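Local coordinates for protein putative secreted lipase (Streptomyces sp. W007, PDB 5H6B) that catalyses the hydrolysis of triacylglycerols as a thermostable, probably secreted lipase of the alpha/beta-hydrolase fold, at residues A[93-96]-A[97-100]; A[228-231]-A[232-236]. All coordinates share one frame; numbering follows the deposited sequence.

Contact 1 of 2, residues A[93-96]-A[97-100]; sequences KVLD and ATGA
Thr98 folds its hydroxyl back onto the preceding turn of the helix, where OG1 lies 2.7 Å from Val94 O and donates to it. The backbone N of Thr98 reaches Val94 O as well, at 3.0 Å, and the two donors come from opposite faces of the carbonyl plane. A chi1 of 53° places OG1 between the backbone N and the carbonyl carbon, the position from which it can meet that oxygen. OG1 also accepts a weak bond from Ala100 N.

The remaining backbone bonds close the helix. Both are bent: Ala97 N to Lys93 O is long at 3.3 Å, and Gly99 N to Leu95 O is shorter at 2.9 Å. Gly99 then takes a positive phi of 93°, at which a CB would be pressed against the carbonyl oxygen of Thr98.

Leu95 CD2 lies against Ala100 as the chain leaves the helix, 3.5 Å from Ala100 O; its apolar partner, Ala100 CB, is looser at 4.3 Å. On the buried side Thr98 and Val94 both rest on Phe61 of strand 59-63. A valine in place of Thr98 would probably leave Val94 O with the backbone N alone and Ala100 N without its weak acceptor. The last turn of helix 80-98 thus ends with a buried hydroxyl whose polarity is spent on main-chain groups on both sides of it.

Contact 2 of 2, residues A[228-231]-A[232-236]; sequences DLSE and HVAIG
The carboxylate of Glu231 faces the first turn of helix 232-237, with the backbone start of the helix over one face: His232 N lies there, 3.2 Å from Glu231 CD, its N-H taken by Gln201 OE1. Val233 N, displaced to that same side, donates to Glu231 OE2 at 2.9 Å from above the plane. At the other oxygen Ala234 N meets Glu231 OE1 on its syn side at 2.8 Å, 22° out of plane. The methyl of Ala234 lies at this OE1 edge, close to the carboxylate plane, CB 3.1 Å from Glu231 OE1. The imidazole of His232, the other flat group, makes its polar contacts elsewhere: its ring meets that of His108 at about 35° between planes, while at its edge ND1 bonds to Asp200 OD2 and NE2 to Ser109 OG.

Glu231 is therefore the N-cap, its side chain curled back over its own helix by a chi1 of 52° and a chi2 bent in the same sense. The negative group faces the amino end of the helix, an arrangement likely to be favourable to both. Ile235 N closes the turn on Glu231 O at 3.2 Å.

Just upstream, Asp228 OD1 accepts from Ser230 N at 3.1 Å in an Asx turn. Ser230 sets its CB 4.1 Å from Ile235 CB, and its OG bonds to Asp239.

Ser109, His232 and Asp200 are consistent with a Ser-His-Asp triad. Since Gln201 also donates from NE2 to Glu231 OE2, cap and amide together probably help to fix the histidine backbone. The loop rests on helix 221-224, where Leu221 touches Asp228, Ser230 and Ile235; helix 240-250 meets Ile235 through Ala242, and Ser230 O accepts from Thr197 OG1, just beyond strand 191-196.

Contact 1 comes first along the chain and closes the long helix 80-98; contact 2, more than a hundred residues later, opens the short helix 232-237. Their centres are 32 Å apart on opposite sides of the chain's centre, and their nearest atoms stay about 18 Å from each other. Both belong to one alpha/beta-hydrolase fold built round a parallel sheet. Contact 1 comes just before strand 103-108, which leads to the probable nucleophile elbow; contact 2 follows the last strand, 216-220, and carries the probable triad histidine. One thus finishes a peripheral helix of the scaffold, while the other lies at what is probably the catalytic end.

Contact 1 of 2, residues A[93-96]-A[97-100]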
# COMPACT_ATOMS: atom_id res chain seq x y z
N LYS A 93 11.99 11.10 -7.29
CA LYS A 93 12.06 10.93 -8.76
C LYS A 93 10.74 11.19 -9.48
O LYS A 93 10.73 11.76 -10.58
CB LYS A 93 12.56 9.51 -9.05
CG LYS A 93 12.74 9.12 -10.51
CD LYS A 93 13.21 7.67 -10.64
CE LYS A 93 14.48 7.42 -9.82
NZ LYS A 93 15.27 6.26 -10.31
N VAL A 94 9.63 10.79 -8.87
CA VAL A 94 8.29 11.05 -9.43
C VAL A 94 7.93 12.55 -9.31
O VAL A 94 7.32 13.13 -10.22
CB VAL A 94 7.21 10.15 -8.76
CG1 VAL A 94 5.80 10.53 -9.19
CG2 VAL A 94 7.45 8.67 -9.08
N LEU A 95 8.28 13.16 -8.18
CA LEU A 95 8.04 14.60 -7.98
C LEU A 95 8.96 15.46 -8.86
O LEU A 95 8.46 16.38 -9.53
CB LEU A 95 8.16 14.97 -6.49
CG LEU A 95 7.11 14.31 -5.58
CD1 LEU A 95 7.26 14.76 -4.13
CD2 LEU A 95 5.70 14.56 -6.07
N ASP A 96 10.25 15.14 -8.91
CA ASP A 96 11.21 15.80 -9.83
C ASP A 96 10.72 15.81 -11.28
O ASP A 96 10.92 16.79 -11.97
CB ASP A 96 12.62 15.16 -9.77
CG ASP A 96 13.36 15.44 -8.45
OD1 ASP A 96 12.87 16.23 -7.61
OD2 ASP A 96 14.45 14.86 -8.24
N ALA A 97 10.06 14.74 -11.72
CA ALA A 97 9.59 14.60 -13.10
C ALA A 97 8.22 15.25 -13.37
O ALA A 97 8.04 15.91 -14.40
CB ALA A 97 9.54 13.13 -13.48
N THR A 98 7.27 15.03 -12.48
CA THR A 98 5.91 15.57 -12.65
C THR A 98 5.86 17.06 -12.40
O THR A 98 5.04 17.76 -13.00
CB THR A 98 4.87 14.89 -11.72
OG1 THR A 98 5.31 14.95 -10.34
CG2 THR A 98 4.64 13.44 -12.15
N GLY A 99 6.71 17.53 -11.49
CA GLY A 99 6.65 18.90 -10.98
C GLY A 99 5.82 19.07 -9.72
O GLY A 99 5.97 20.08 -9.03
N ALA A 100 4.96 18.10 -9.38
CA ALA A 100 4.01 18.28 -8.27
C ALA A 100 4.72 18.44 -6.92
O ALA A 100 5.84 17.95 -6.75
CB ALA A 100 3.03 17.12 -8.22

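Contact 2 of 2, residues A[228-231]-A[232-236]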
# COMPACT_ATOMS: atom_id res chain seq x y z
N ASP A 228 -19.11 -9.03 0.13
CA ASP A 228 -17.72 -9.04 -0.35
C ASP A 228 -16.87 -9.77 0.70
O ASP A 228 -16.54 -9.21 1.75
CB ASP A 228 -17.21 -7.62 -0.60
CG ASP A 228 -15.81 -7.59 -1.22
OD1 ASP A 228 -15.16 -8.65 -1.29
OD2 ASP A 228 -15.35 -6.50 -1.61
N LEU A 229 -16.53 -11.02 0.39
CA LEU A 229 -15.75 -11.84 1.29
C LEU A 229 -14.25 -11.91 0.90
O LEU A 229 -13.59 -12.87 1.28
CB LEU A 229 -16.35 -13.25 1.34
CG LEU A 229 -17.88 -13.35 1.42
CD1 LEU A 229 -18.30 -14.81 1.47
CD2 LEU A 229 -18.44 -12.60 2.63
N SER A 230 -13.72 -10.92 0.18
CA SER A 230 -12.29 -10.88 -0.14
C SER A 230 -11.42 -11.14 1.07
O SER A 230 -11.69 -10.62 2.14
CB SER A 230 -11.86 -9.52 -0.74
OG SER A 230 -12.27 -9.42 -2.08
N GLU A 231 -10.38 -11.94 0.88
CA GLU A 231 -9.36 -12.14 1.89
C GLU A 231 -8.15 -11.22 1.57
O GLU A 231 -8.28 -10.25 0.81
CB GLU A 231 -9.01 -13.63 2.05
CG GLU A 231 -8.66 -14.41 0.77
CD GLU A 231 -7.52 -13.80 -0.02
OE1 GLU A 231 -7.80 -13.15 -1.07
OE2 GLU A 231 -6.36 -13.92 0.42
N HIS A 232 -7.00 -11.51 2.16
CA HIS A 232 -5.88 -10.59 2.18
C HIS A 232 -5.34 -10.25 0.78
O HIS A 232 -5.04 -9.08 0.49
CB HIS A 232 -4.77 -11.16 3.05
CG HIS A 232 -3.60 -10.25 3.23
ND1 HIS A 232 -3.59 -9.22 4.14
CD2 HIS A 232 -2.39 -10.23 2.62
CE1 HIS A 232 -2.43 -8.59 4.08
NE2 HIS A 232 -1.68 -9.19 3.17
N VAL A 233 -5.23 -11.25 -0.09
CA VAL A 233 -4.63 -11.03 -1.39
C VAL A 233 -5.61 -10.35 -2.34
O VAL A 233 -5.26 -9.36 -2.98
CB VAL A 233 -4.03 -12.34 -1.97
CG1 VAL A 233 -3.51 -12.13 -3.40
CG2 VAL A 233 -2.89 -12.80 -1.07
N ALA A 234 -6.83 -10.87 -2.38
CA ALA A 234 -7.86 -10.39 -3.27
C ALA A 234 -8.16 -8.91 -3.09
O ALA A 234 -8.28 -8.19 -4.08
CB ALA A 234 -9.14 -11.20 -3.09
N ILE A 235 -8.26 -8.47 -1.84
CA ILE A 235 -8.64 -7.09 -1.53
C ILE A 235 -7.69 -6.06 -2.16
O ILE A 235 -8.13 -5.01 -2.60
CB ILE A 235 -8.82 -6.85 -0.00
CG1 ILE A 235 -9.53 -5.51 0.29
CG2 ILE A 235 -7.50 -6.91 0.75
CD1 ILE A 235 -9.74 -5.27 1.77
N GLY A 236 -6.39 -6.36 -2.22
CA GLY A 236 -5.43 -5.44 -2.84
C GLY A 236 -5.06 -5.67 -4.29
O GLY A 236 -4.26 -4.91 -4.84